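Local coordinates for protein histidinol-phosphate aminotransferase (Clostridium acetobutylicum, PDB 3FTB) that probably catalyses pyridoxal 5'-phosphate-dependent transamination in histidine biosynthesis, at residues 29-34 against 348-353; 87-92 against 244-249; 164-169 against 195-200; 211-216 against 252-257. One frame throughout, in Å; residues are numbered along the deposited sequence.

Contact 1: residues 29-34 against 348-353; sequences LDYSSN and TKFLRA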
loop_
_atom_site.group_PDB
_atom_site.type_symbol
_atom_site.label_atom_id
_atom_site.label_comp_id
_atom_site.label_asym_id
_atom_site.label_seq_id
_atom_site.Cartn_x
_atom_site.Cartn_y
_atom_site.Cartn_z
ATOM N N LEU A 29 -21.838 13.863 -13.781
ATOM C CA LEU A 29 -21.970 12.412 -13.912
ATOM C C LEU A 29 -20.753 11.825 -14.631
ATOM O O LEU A 29 -20.532 12.126 -15.813
ATOM C CB LEU A 29 -23.223 12.069 -14.719
ATOM C CG LEU A 29 -24.505 11.758 -13.952
ATOM C CD1 LEU A 29 -24.676 12.703 -12.789
ATOM C CD2 LEU A 29 -25.699 11.827 -14.893
ATOM N N ASP A 30 -19.972 10.997 -13.935
ATOM C CA ASP A 30 -18.827 10.331 -14.564
ATOM C C ASP A 30 -19.183 8.926 -15.070
ATOM O O ASP A 30 -19.261 7.971 -14.294
ATOM C CB ASP A 30 -17.608 10.284 -13.626
ATOM C CG ASP A 30 -16.289 10.044 -14.378
ATOM O OD1 ASP A 30 -15.215 10.323 -13.803
ATOM O OD2 ASP A 30 -16.320 9.584 -15.545
ATOM N N TYR A 31 -19.397 8.824 -16.382
ATOM C CA TYR A 31 -19.720 7.565 -17.041
ATOM C C TYR A 31 -18.467 6.856 -17.554
ATOM O O TYR A 31 -18.548 5.810 -18.209
ATOM C CB TYR A 31 -20.770 7.788 -18.142
ATOM C CG TYR A 31 -22.156 7.761 -17.554
ATOM C CD1 TYR A 31 -22.961 6.632 -17.667
ATOM C CD2 TYR A 31 -22.633 8.833 -16.820
ATOM C CE1 TYR A 31 -24.221 6.591 -17.089
ATOM C CE2 TYR A 31 -23.890 8.806 -16.242
ATOM C CZ TYR A 31 -24.678 7.684 -16.376
ATOM O OH TYR A 31 -25.924 7.664 -15.798
ATOM N N SER A 32 -17.308 7.433 -17.244
ATOM C CA SER A 32 -16.052 6.716 -17.395
ATOM C C SER A 32 -15.672 5.979 -16.083
ATOM O O SER A 32 -14.753 5.143 -16.058
ATOM C CB SER A 32 -14.941 7.650 -17.897
ATOM O OG SER A 32 -14.458 8.503 -16.875
ATOM N N SER A 33 -16.409 6.261 -15.007
ATOM C CA SER A 33 -16.211 5.566 -13.739
ATOM C C SER A 33 -17.204 4.415 -13.508
ATOM O O SER A 33 -18.424 4.587 -13.602
ATOM C CB SER A 33 -16.299 6.560 -12.586
ATOM O OG SER A 33 -16.652 5.895 -11.388
ATOM N N ASN A 34 -16.675 3.238 -13.195
ATOM C CA ASN A 34 -17.512 2.062 -12.979
ATOM C C ASN A 34 -17.506 1.586 -11.529
ATOM O O ASN A 34 -17.246 0.421 -11.244
ATOM C CB ASN A 34 -17.078 0.914 -13.893
ATOM C CG ASN A 34 -16.840 1.355 -15.331
ATOM O OD1 ASN A 34 -15.888 0.911 -15.964
ATOM N ND2 ASN A 34 -17.707 2.213 -15.853
ATOM N N THR A 348 -31.184 7.605 -16.764
ATOM C CA THR A 348 -32.195 8.260 -17.576
ATOM C C THR A 348 -31.724 9.670 -17.925
ATOM O O THR A 348 -31.924 10.150 -19.036
ATOM C CB THR A 348 -33.549 8.306 -16.850
ATOM O OG1 THR A 348 -34.030 6.969 -16.646
ATOM C CG2 THR A 348 -34.566 9.095 -17.668
ATOM N N LYS A 349 -31.071 10.322 -16.970
ATOM C CA LYS A 349 -30.496 11.638 -17.212
ATOM C C LYS A 349 -29.448 11.537 -18.315
ATOM O O LYS A 349 -29.472 12.289 -19.290
ATOM C CB LYS A 349 -29.858 12.178 -15.932
ATOM C CG LYS A 349 -29.709 13.687 -15.914
ATOM C CD LYS A 349 -28.709 14.138 -14.869
ATOM C CE LYS A 349 -28.764 15.647 -14.677
ATOM N NZ LYS A 349 -30.136 16.134 -14.324
ATOM N N PHE A 350 -28.524 10.597 -18.145
ATOM C CA PHE A 350 -27.504 10.297 -19.148
ATOM C C PHE A 350 -28.066 10.147 -20.577
ATOM O O PHE A 350 -27.590 10.795 -21.521
ATOM C CB PHE A 350 -26.760 9.017 -18.744
ATOM C CG PHE A 350 -25.757 8.563 -19.754
ATOM C CD1 PHE A 350 -24.546 9.237 -19.902
ATOM C CD2 PHE A 350 -26.020 7.466 -20.568
ATOM C CE1 PHE A 350 -23.612 8.825 -20.837
ATOM C CE2 PHE A 350 -25.090 7.045 -21.512
ATOM C CZ PHE A 350 -23.884 7.730 -21.645
ATOM N N LEU A 351 -29.070 9.282 -20.716
ATOM C CA LEU A 351 -29.687 8.968 -22.001
ATOM C C LEU A 351 -30.374 10.187 -22.598
ATOM O O LEU A 351 -30.339 10.398 -23.815
ATOM C CB LEU A 351 -30.710 7.834 -21.839
ATOM C CG LEU A 351 -30.232 6.390 -21.633
ATOM C CD1 LEU A 351 -31.263 5.587 -20.855
ATOM C CD2 LEU A 351 -29.916 5.720 -22.973
ATOM N N ARG A 352 -31.009 10.983 -21.741
ATOM C CA ARG A 352 -31.697 12.176 -22.206
ATOM C C ARG A 352 -30.739 13.235 -22.729
ATOM O O ARG A 352 -31.162 14.185 -23.366
ATOM C CB ARG A 352 -32.613 12.734 -21.123
ATOM C CG ARG A 352 -33.711 11.749 -20.743
ATOM C CD ARG A 352 -34.633 12.305 -19.673
ATOM N NE ARG A 352 -33.884 12.863 -18.550
ATOM C CZ ARG A 352 -34.434 13.266 -17.409
ATOM N NH1 ARG A 352 -35.746 13.166 -17.233
ATOM N NH2 ARG A 352 -33.671 13.766 -16.445
ATOM N N ALA A 353 -29.449 13.059 -22.466
ATOM C CA ALA A 353 -28.429 13.912 -23.063
ATOM C C ALA A 353 -27.993 13.320 -24.404
ATOM O O ALA A 353 -27.761 14.051 -25.372
ATOM C CB ALA A 353 -27.244 14.048 -22.132
#
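Y31 and F350 lie face to face, their planes only 16° apart and their ring centroids separated by 4.0 Å. F350 CD1 stands over the middle of the tyrosine ring, whereas Y31 CD1 sits nearer the rim of the phenylalanine, so the overlap is uneven. F350 reaches there because its CG is anti to the backbone N (chi1 176°), which carries the ring off the helix flank. Y31 CZ lies 3.4 Å from F350 CB. The contact joins the edge strand 29-30 of the five-stranded mixed sheet to the long C-terminal helix 344-359, in the smaller domain of a fold type I aminotransferase. Tyrosine suits its place: the ring stacks while OH bonds with K346 O and N347 OD1, and K342 makes a cation-pi contact with the ring. F339 meets the F350 ring edge-to-face. L29 CB lies at the tyrosine edge, in its plane, and L29 CD2 touches the aliphatic K349 CD at 3.8 Å while the rest of that lysine leads its amine away.

Contact 2: residues 87-92 against 244-249; sequences ASEIIE and PWNINC. With PO4 (phosphate ion), chain E.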
loop_
_atom_site.group_PDB
_atom_site.type_symbol
_atom_site.label_atom_id
_atom_site.label_comp_id
_atom_site.label_asym_id
_atom_site.label_seq_id
_atom_site.Cartn_x
_atom_site.Cartn_y
_atom_site.Cartn_z
ATOM N N ALA A 87 -6.333 -3.966 -6.201
ATOM C CA ALA A 87 -6.047 -5.032 -7.169
ATOM C C ALA A 87 -4.815 -4.688 -8.017
ATOM O O ALA A 87 -4.113 -5.575 -8.516
ATOM C CB ALA A 87 -7.249 -5.297 -8.066
ATOM N N SER A 88 -4.559 -3.391 -8.170
ATOM C CA SER A 88 -3.435 -2.907 -8.961
ATOM C C SER A 88 -2.149 -3.630 -8.620
ATOM O O SER A 88 -1.377 -3.998 -9.502
ATOM C CB SER A 88 -3.229 -1.413 -8.724
ATOM O OG SER A 88 -4.447 -0.709 -8.841
ATOM N N GLU A 89 -1.914 -3.813 -7.328
ATOM C CA GLU A 89 -0.656 -4.368 -6.859
ATOM C C GLU A 89 -0.499 -5.797 -7.375
ATOM O O GLU A 89 0.599 -6.234 -7.730
ATOM C CB GLU A 89 -0.585 -4.313 -5.320
ATOM C CG GLU A 89 0.832 -4.423 -4.731
ATOM C CD GLU A 89 0.874 -4.499 -3.191
ATOM O OE1 GLU A 89 -0.147 -4.206 -2.538
ATOM O OE2 GLU A 89 1.938 -4.849 -2.625
ATOM N N ILE A 90 -1.619 -6.507 -7.439
ATOM C CA ILE A 90 -1.613 -7.924 -7.768
ATOM C C ILE A 90 -1.444 -8.160 -9.267
ATOM O O ILE A 90 -0.728 -9.079 -9.678
ATOM C CB ILE A 90 -2.888 -8.596 -7.248
ATOM C CG1 ILE A 90 -3.016 -8.349 -5.746
ATOM C CG2 ILE A 90 -2.897 -10.094 -7.561
ATOM C CD1 ILE A 90 -4.414 -8.470 -5.262
ATOM N N ILE A 91 -2.097 -7.326 -10.072
ATOM C CA ILE A 91 -1.932 -7.349 -11.524
ATOM C C ILE A 91 -0.466 -7.145 -11.898
ATOM O O ILE A 91 0.130 -7.968 -12.605
ATOM C CB ILE A 91 -2.777 -6.248 -12.190
ATOM C CG1 ILE A 91 -4.268 -6.502 -11.940
ATOM C CG2 ILE A 91 -2.468 -6.164 -13.683
ATOM C CD1 ILE A 91 -5.169 -5.388 -12.422
ATOM N N GLU A 92 0.118 -6.055 -11.406
ATOM C CA GLU A 92 1.537 -5.795 -11.624
ATOM C C GLU A 92 2.415 -6.955 -11.160
ATOM O O GLU A 92 3.226 -7.467 -11.930
ATOM C CB GLU A 92 1.976 -4.505 -10.925
ATOM C CG GLU A 92 3.489 -4.345 -10.843
ATOM C CD GLU A 92 3.906 -2.952 -10.423
ATOM O OE1 GLU A 92 3.229 -1.986 -10.826
ATOM O OE2 GLU A 92 4.912 -2.822 -9.692
ATOM N N PRO A 244 5.680 -6.325 4.257
ATOM C CA PRO A 244 4.825 -6.668 5.399
ATOM C C PRO A 244 3.960 -5.477 5.811
ATOM O O PRO A 244 4.320 -4.333 5.540
ATOM C CB PRO A 244 5.831 -7.008 6.490
ATOM C CG PRO A 244 7.030 -7.503 5.731
ATOM C CD PRO A 244 7.094 -6.654 4.500
ATOM N N TRP A 245 2.825 -5.761 6.440
ATOM C CA TRP A 245 1.769 -4.772 6.674
ATOM C C TRP A 245 1.417 -3.825 5.500
ATOM O O TRP A 245 1.225 -2.629 5.714
ATOM C CB TRP A 245 2.092 -3.948 7.916
ATOM C CG TRP A 245 2.421 -4.782 9.092
ATOM C CD1 TRP A 245 1.550 -5.501 9.859
ATOM C CD2 TRP A 245 3.723 -4.994 9.653
ATOM N NE1 TRP A 245 2.232 -6.150 10.862
ATOM C CE2 TRP A 245 3.566 -5.850 10.758
ATOM C CE3 TRP A 245 5.005 -4.535 9.331
ATOM C CZ2 TRP A 245 4.643 -6.263 11.540
ATOM C CZ3 TRP A 245 6.071 -4.952 10.106
ATOM C CH2 TRP A 245 5.886 -5.804 11.196
ATOM N N ASN A 246 1.307 -4.337 4.277
ATOM C CA ASN A 246 0.934 -3.473 3.151
ATOM C C ASN A 246 -0.554 -3.096 3.143
ATOM O O ASN A 246 -1.004 -2.303 2.313
ATOM C CB ASN A 246 1.298 -4.125 1.818
ATOM C CG ASN A 246 0.507 -5.394 1.559
ATOM O OD1 ASN A 246 0.269 -6.195 2.466
ATOM N ND2 ASN A 246 0.095 -5.582 0.316
ATOM N N ILE A 247 -1.313 -3.676 4.064
ATOM C CA ILE A 247 -2.764 -3.495 4.114
ATOM C C ILE A 247 -3.165 -2.676 5.332
ATOM O O ILE A 247 -3.033 -3.135 6.452
ATOM C CB ILE A 247 -3.490 -4.868 4.175
ATOM C CG1 ILE A 247 -3.041 -5.769 3.026
ATOM C CG2 ILE A 247 -5.005 -4.711 4.178
ATOM C CD1 ILE A 247 -3.112 -5.109 1.671
ATOM N N ASN A 248 -3.648 -1.459 5.116
ATOM C CA ASN A 248 -4.099 -0.612 6.226
ATOM C C ASN A 248 -5.270 -1.226 7.003
ATOM O O ASN A 248 -5.958 -2.116 6.501
ATOM C CB ASN A 248 -4.485 0.777 5.716
ATOM C CG ASN A 248 -5.859 0.798 5.063
ATOM O OD1 ASN A 248 -5.975 0.761 3.840
ATOM N ND2 ASN A 248 -6.904 0.865 5.878
ATOM N N CYS A 249 -5.508 -0.733 8.217
ATOM C CA CYS A 249 -6.486 -1.343 9.119
ATOM C C CYS A 249 -7.958 -1.238 8.683
ATOM O O CYS A 249 -8.757 -2.138 8.972
ATOM C CB CYS A 249 -6.303 -0.823 10.557
ATOM S SG CYS A 249 -6.752 0.912 10.875
HETATM P P PO4 E . -7.860 -1.173 -7.842
HETATM O O1 PO4 E . -6.396 -1.104 -7.489
HETATM O O2 PO4 E . -8.484 -2.387 -7.220
HETATM O O3 PO4 E . -8.596 0.032 -7.316
HETATM O O4 PO4 E . -7.981 -1.276 -9.341
#
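A single side-chain bond is all that joins N246 to E89, although their CA atoms are 10.2 Å apart. In this fold type I aminotransferase, E89 lies in the first turn of helix 87-95, whose N-terminus faces a bound phosphate, and N246 lies in the loop leading to helix 249-257. N246 ND2 gives to E89 OE1 at 3.2 Å with an N-H...O angle of 145°. The donor comes from the syn side, somewhat out of the carboxylate plane, while the oxygen lies in the amide plane; the two groups are turned 77° against each other. E89 can span the distance because its chain is extended beyond CG. Both ends have further partners: OE1 also accepts from N85 N, and ND2 also gives to L83 O. The carboxylate can take both N-H groups and the amide NH2 can serve both acceptors, which is why this acid and amide suit the place. N246 O receives N85 ND2 of the second subunit, which puts the loop at the dimer interface. The phosphate ion, probably from the crystallisation liquor, lies where the cofactor's phosphate is probably held, as in relatives. A87 N gives to its O2 at 2.9 Å, and S88 N to its O1 at 3.0 Å.

Contact 3: residues 164-169 against 195-200; sequences EKFIHV and SSFVGE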
loop_
_atom_site.group_PDB
_atom_site.type_symbol
_atom_site.label_atom_id
_atom_site.label_comp_id
_atom_site.label_asym_id
_atom_site.label_seq_id
_atom_site.Cartn_x
_atom_site.Cartn_y
_atom_site.Cartn_z
ATOM N N GLU A 164 -16.876 -23.692 -20.949
ATOM C CA GLU A 164 -16.715 -24.898 -21.763
ATOM C C GLU A 164 -15.552 -24.814 -22.779
ATOM O O GLU A 164 -14.736 -25.733 -22.861
ATOM C CB GLU A 164 -18.046 -25.298 -22.414
ATOM C CG GLU A 164 -17.942 -26.399 -23.466
ATOM C CD GLU A 164 -17.836 -25.845 -24.879
ATOM O OE1 GLU A 164 -18.587 -24.897 -25.198
ATOM O OE2 GLU A 164 -17.013 -26.356 -25.672
ATOM N N LYS A 165 -15.458 -23.710 -23.522
ATOM C CA LYS A 165 -14.405 -23.537 -24.532
ATOM C C LYS A 165 -13.015 -23.326 -23.931
ATOM O O LYS A 165 -12.008 -23.752 -24.502
ATOM C CB LYS A 165 -14.714 -22.346 -25.442
ATOM C CG LYS A 165 -16.114 -22.310 -26.007
ATOM C CD LYS A 165 -16.165 -21.434 -27.254
ATOM C CE LYS A 165 -17.438 -21.668 -28.050
ATOM N NZ LYS A 165 -17.339 -21.098 -29.425
ATOM N N PHE A 166 -12.967 -22.639 -22.792
ATOM C CA PHE A 166 -11.702 -22.284 -22.159
ATOM C C PHE A 166 -11.089 -23.479 -21.427
ATOM O O PHE A 166 -9.885 -23.482 -21.145
ATOM C CB PHE A 166 -11.919 -21.119 -21.185
ATOM C CG PHE A 166 -10.682 -20.290 -20.915
ATOM C CD1 PHE A 166 -10.229 -19.359 -21.845
ATOM C CD2 PHE A 166 -9.998 -20.411 -19.712
ATOM C CE1 PHE A 166 -9.097 -18.581 -21.589
ATOM C CE2 PHE A 166 -8.875 -19.635 -19.452
ATOM C CZ PHE A 166 -8.427 -18.721 -20.396
ATOM N N ILE A 167 -11.906 -24.491 -21.122
ATOM C CA ILE A 167 -11.405 -25.662 -20.409
ATOM C C ILE A 167 -10.285 -26.332 -21.196
ATOM O O ILE A 167 -9.369 -26.919 -20.618
ATOM C CB ILE A 167 -12.518 -26.689 -20.077
ATOM C CG1 ILE A 167 -13.622 -26.037 -19.230
ATOM C CG2 ILE A 167 -11.935 -27.906 -19.345
ATOM C CD1 ILE A 167 -13.115 -25.160 -18.075
ATOM N N HIS A 168 -10.352 -26.234 -22.516
ATOM C CA HIS A 168 -9.270 -26.735 -23.357
ATOM C C HIS A 168 -8.005 -25.924 -23.138
ATOM O O HIS A 168 -6.902 -26.465 -23.168
ATOM C CB HIS A 168 -9.690 -26.730 -24.819
ATOM C CG HIS A 168 -10.995 -27.422 -25.053
ATOM N ND1 HIS A 168 -11.095 -28.786 -25.212
ATOM C CD2 HIS A 168 -12.262 -26.941 -25.111
ATOM C CE1 HIS A 168 -12.363 -29.117 -25.381
ATOM N NE2 HIS A 168 -13.091 -28.015 -25.321
ATOM N N VAL A 169 -8.167 -24.627 -22.897
ATOM C CA VAL A 169 -7.024 -23.793 -22.535
ATOM C C VAL A 169 -6.511 -24.187 -21.145
ATOM O O VAL A 169 -5.313 -24.366 -20.940
ATOM C CB VAL A 169 -7.363 -22.270 -22.575
ATOM C CG1 VAL A 169 -6.104 -21.425 -22.406
ATOM C CG2 VAL A 169 -8.032 -21.912 -23.857
ATOM N N SER A 195 -19.846 -18.060 -13.036
ATOM C CA SER A 195 -19.180 -17.135 -13.960
ATOM C C SER A 195 -17.715 -16.923 -13.615
ATOM O O SER A 195 -16.906 -16.633 -14.506
ATOM C CB SER A 195 -19.909 -15.792 -14.024
ATOM O OG SER A 195 -21.025 -15.884 -14.896
ATOM N N SER A 196 -17.376 -17.075 -12.331
ATOM C CA SER A 196 -15.977 -17.042 -11.893
ATOM C C SER A 196 -15.319 -18.406 -12.021
ATOM O O SER A 196 -15.971 -19.442 -11.934
ATOM C CB SER A 196 -15.848 -16.547 -10.453
ATOM O OG SER A 196 -16.554 -17.381 -9.567
ATOM N N PHE A 197 -14.014 -18.394 -12.237
ATOM C CA PHE A 197 -13.241 -19.615 -12.272
ATOM C C PHE A 197 -12.784 -19.993 -10.876
ATOM O O PHE A 197 -12.009 -20.933 -10.717
ATOM C CB PHE A 197 -12.022 -19.435 -13.171
ATOM C CG PHE A 197 -12.327 -19.576 -14.631
ATOM C CD1 PHE A 197 -12.992 -18.563 -15.314
ATOM C CD2 PHE A 197 -11.958 -20.721 -15.325
ATOM C CE1 PHE A 197 -13.287 -18.695 -16.660
ATOM C CE2 PHE A 197 -12.245 -20.850 -16.668
ATOM C CZ PHE A 197 -12.911 -19.838 -17.336
ATOM N N VAL A 198 -13.234 -19.261 -9.859
ATOM C CA VAL A 198 -12.792 -19.565 -8.498
ATOM C C VAL A 198 -13.100 -21.019 -8.126
ATOM O O VAL A 198 -12.309 -21.676 -7.447
ATOM C CB VAL A 198 -13.377 -18.599 -7.437
ATOM C CG1 VAL A 198 -12.677 -17.244 -7.511
ATOM C CG2 VAL A 198 -14.904 -18.478 -7.583
ATOM N N GLY A 199 -14.240 -21.522 -8.594
ATOM C CA GLY A 199 -14.630 -22.900 -8.336
ATOM C C GLY A 199 -13.819 -23.908 -9.132
ATOM O O GLY A 199 -14.084 -25.122 -9.080
ATOM N N GLU A 200 -12.836 -23.400 -9.881
ATOM C CA GLU A 200 -11.941 -24.243 -10.666
ATOM C C GLU A 200 -10.538 -24.267 -10.066
ATOM O O GLU A 200 -9.660 -24.968 -10.567
ATOM C CB GLU A 200 -11.873 -23.748 -12.121
ATOM C CG GLU A 200 -12.805 -24.458 -13.106
ATOM C CD GLU A 200 -14.185 -23.849 -13.138
ATOM O OE1 GLU A 200 -14.340 -22.706 -12.661
ATOM O OE2 GLU A 200 -15.114 -24.510 -13.646
#
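F166 sets the CD2 corner of its ring against the far end of F197, with F166 CD2 3.8 Å from both F197 CZ and F197 CE2. The side chains cross at about a right angle, and the rings meet obliquely, with planes at 72° and centroids 5.6 Å apart. F166 projects from helix 163-176, and V169 CB, a turn further on, sits over the middle of its ring at 4.0 Å from the plane. F197 comes from the loop between strands 179-183 and 207-212, and its N gives a hydrogen bond to E184 OE2. This is the helix-on-sheet layer of the large α/β domain: F166 also rests on I180, F197 on I182 and I209, and both touch I161. Phenylalanine is well suited here, since a long flat hydrocarbon side chain can reach across from helix or loop and meet the branched aliphatics of the strands. With no polar atom in either side chain, the pair depends on burial and shape, without the directional restraint a hydrogen bond would give.

Contact 4: residues 211-216 against 252-257; sequences RAMTKF and EMAAIN. With PO4 (phosphate ion), chain G; PO4 (phosphate ion), chain E.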
loop_
_atom_site.group_PDB
_atom_site.type_symbol
_atom_site.label_atom_id
_atom_site.label_comp_id
_atom_site.label_asym_id
_atom_site.label_seq_id
_atom_site.Cartn_x
_atom_site.Cartn_y
_atom_site.Cartn_z
ATOM N N ARG A 211 -9.227 -10.793 -7.542
ATOM C CA ARG A 211 -10.487 -10.167 -7.174
ATOM C C ARG A 211 -10.235 -8.776 -6.608
ATOM O O ARG A 211 -9.098 -8.407 -6.348
ATOM C CB ARG A 211 -11.222 -11.002 -6.137
ATOM C CG ARG A 211 -11.661 -12.361 -6.618
ATOM C CD ARG A 211 -12.781 -12.270 -7.593
ATOM N NE ARG A 211 -13.387 -13.579 -7.803
ATOM C CZ ARG A 211 -14.550 -13.939 -7.282
ATOM N NH1 ARG A 211 -15.222 -13.079 -6.531
ATOM N NH2 ARG A 211 -15.041 -15.149 -7.521
ATOM N N ALA A 212 -11.308 -8.014 -6.405
ATOM C CA ALA A 212 -11.207 -6.682 -5.820
ATOM C C ALA A 212 -12.499 -6.291 -5.120
ATOM O O ALA A 212 -13.582 -6.742 -5.498
ATOM C CB ALA A 212 -10.861 -5.662 -6.883
ATOM N N MET A 213 -12.368 -5.451 -4.096
ATOM C CA MET A 213 -13.513 -4.901 -3.380
ATOM C C MET A 213 -13.749 -3.478 -3.857
ATOM O O MET A 213 -14.622 -2.772 -3.351
ATOM C CB MET A 213 -13.236 -4.872 -1.877
ATOM C CG MET A 213 -13.158 -6.240 -1.184
ATOM S SD MET A 213 -13.221 -6.061 0.619
ATOM C CE MET A 213 -14.947 -5.588 0.833
ATOM N N THR A 214 -12.951 -3.074 -4.843
ATOM C CA THR A 214 -12.889 -1.693 -5.323
ATOM C C THR A 214 -14.066 -1.266 -6.192
ATOM O O THR A 214 -14.553 -0.154 -6.071
ATOM C CB THR A 214 -11.604 -1.473 -6.125
ATOM O OG1 THR A 214 -10.501 -2.046 -5.410
ATOM C CG2 THR A 214 -11.366 0.005 -6.347
ATOM N N LYS A 215 -14.518 -2.149 -7.072
ATOM C CA LYS A 215 -15.596 -1.803 -7.978
ATOM C C LYS A 215 -16.940 -2.183 -7.370
ATOM O O LYS A 215 -17.769 -1.313 -7.097
ATOM C CB LYS A 215 -15.397 -2.485 -9.342
ATOM C CG LYS A 215 -14.179 -1.996 -10.128
ATOM C CD LYS A 215 -14.233 -0.492 -10.378
ATOM C CE LYS A 215 -13.216 -0.041 -11.429
ATOM N NZ LYS A 215 -11.817 -0.069 -10.921
ATOM N N PHE A 216 -17.135 -3.478 -7.138
ATOM C CA PHE A 216 -18.419 -4.008 -6.677
ATOM C C PHE A 216 -18.846 -3.578 -5.268
ATOM O O PHE A 216 -20.048 -3.490 -4.977
ATOM C CB PHE A 216 -18.425 -5.532 -6.770
ATOM C CG PHE A 216 -19.769 -6.150 -6.498
ATOM C CD1 PHE A 216 -20.827 -5.962 -7.372
ATOM C CD2 PHE A 216 -19.971 -6.933 -5.372
ATOM C CE1 PHE A 216 -22.064 -6.540 -7.121
ATOM C CE2 PHE A 216 -21.196 -7.504 -5.122
ATOM C CZ PHE A 216 -22.244 -7.309 -5.997
ATOM N N GLU A 252 -8.556 -3.765 6.022
ATOM C CA GLU A 252 -8.735 -5.019 6.742
ATOM C C GLU A 252 -10.137 -5.119 7.325
ATOM O O GLU A 252 -10.785 -6.160 7.209
ATOM C CB GLU A 252 -7.698 -5.139 7.852
ATOM C CG GLU A 252 -7.740 -6.431 8.613
ATOM C CD GLU A 252 -6.705 -6.469 9.719
ATOM O OE1 GLU A 252 -6.570 -5.458 10.441
ATOM O OE2 GLU A 252 -6.025 -7.505 9.865
ATOM N N MET A 253 -10.604 -4.032 7.941
ATOM C CA MET A 253 -11.934 -4.014 8.543
ATOM C C MET A 253 -13.034 -4.241 7.510
ATOM O O MET A 253 -14.024 -4.921 7.791
ATOM C CB MET A 253 -12.190 -2.716 9.313
ATOM C CG MET A 253 -13.564 -2.686 9.980
ATOM S SD MET A 253 -14.896 -2.041 8.933
ATOM C CE MET A 253 -14.571 -0.290 9.159
ATOM N N ALA A 254 -12.861 -3.671 6.317
ATOM C CA ALA A 254 -13.836 -3.854 5.246
ATOM C C ALA A 254 -13.881 -5.295 4.773
ATOM O O ALA A 254 -14.941 -5.906 4.733
ATOM C CB ALA A 254 -13.548 -2.920 4.077
ATOM N N ALA A 255 -12.722 -5.833 4.412
ATOM C CA ALA A 255 -12.615 -7.225 3.969
ATOM C C ALA A 255 -13.161 -8.221 4.986
ATOM O O ALA A 255 -13.560 -9.325 4.635
ATOM C CB ALA A 255 -11.165 -7.567 3.646
ATOM N N ILE A 256 -13.172 -7.831 6.251
ATOM C CA ILE A 256 -13.597 -8.734 7.315
ATOM C C ILE A 256 -15.112 -8.654 7.563
ATOM O O ILE A 256 -15.755 -9.662 7.874
ATOM C CB ILE A 256 -12.744 -8.519 8.612
ATOM C CG1 ILE A 256 -11.365 -9.183 8.432
ATOM C CG2 ILE A 256 -13.480 -9.043 9.839
ATOM C CD1 ILE A 256 -10.341 -8.956 9.551
ATOM N N ASN A 257 -15.678 -7.466 7.359
ATOM C CA ASN A 257 -17.076 -7.197 7.685
ATOM C C ASN A 257 -18.011 -7.047 6.476
ATOM O O ASN A 257 -19.223 -7.232 6.588
ATOM C CB ASN A 257 -17.154 -5.950 8.571
ATOM C CG ASN A 257 -16.402 -6.125 9.885
ATOM O OD1 ASN A 257 -16.831 -6.869 10.758
ATOM N ND2 ASN A 257 -15.276 -5.441 10.024
HETATM P P PO4 G . -17.917 -15.069 -5.523
HETATM O O1 PO4 G . -17.214 -13.739 -5.416
HETATM O O2 PO4 G . -18.001 -15.698 -4.149
HETATM O O3 PO4 G . -19.305 -14.849 -6.089
HETATM O O4 PO4 G . -17.170 -16.017 -6.436
HETATM P P PO4 E . -7.860 -1.173 -7.842
HETATM O O1 PO4 E . -6.396 -1.104 -7.489
HETATM O O2 PO4 E . -8.484 -2.387 -7.220
HETATM O O3 PO4 E . -8.596 0.032 -7.316
HETATM O O4 PO4 E . -7.981 -1.276 -9.341
#
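M253 O accepts twice from N257, from ND2 at 2.6 Å and from the backbone N at 3.1 Å, within the same helix that M213 presses against. That helix, 249-257, packs against the turn that follows strand 207-212, the strand belonging to the seven-stranded sheet of a fold type I aminotransferase. M213 carries the touch: SD lies 3.6 Å from A255 CA, and the bend at chi3 (71°) turns CE toward A254 O, 3.9 Å away. Alanines fit here because their small side chains let the sulfur come down close to the helix backbone, while the flexible, apolar methionine can follow its contour. The polar groups of 211-216 have other partners. The guanidinium of R211 meets one of two bound phosphate ions, probably from the crystallisation liquor, at its edge, with NH2 to its O4 at 2.5 Å and nearly straight (172°), while its NE forms a salt bridge with E184; the NH1 approach to the same ion is implausibly short and best treated as doubtful. K215 NZ bonds with the hydroxyl of Y58 of the second subunit. The second ion, at the N-terminus of helix 87-95, receives a hydrogen bond from T214 OG1, 2.7 Å from phosphate O2.

How the contacts relate
Contacts 3 and 4 are buried, whereas contacts 1 and 2 are only partly so. Contact 1 belongs to the smaller sheet; helices 87-95 and 163-176 and strand 207-212 of contacts 2, 3 and 4 belong with the larger one. Contacts 2 and 4 are neighbours, their centres about 12 Å apart: A87 packs on A212, the two contacts share a phosphate and each touch the second subunit, and 244-249 leads directly into the helix of contact 4. Contact 4 also meets contact 3, where V198 and S196 pack against R211, and contact 1, where N34 O lies against K215. Chemistry follows place: aromatic pairs in contacts 1 and 3, thioether on alanine in 4, and a polar bond near the interface in 2.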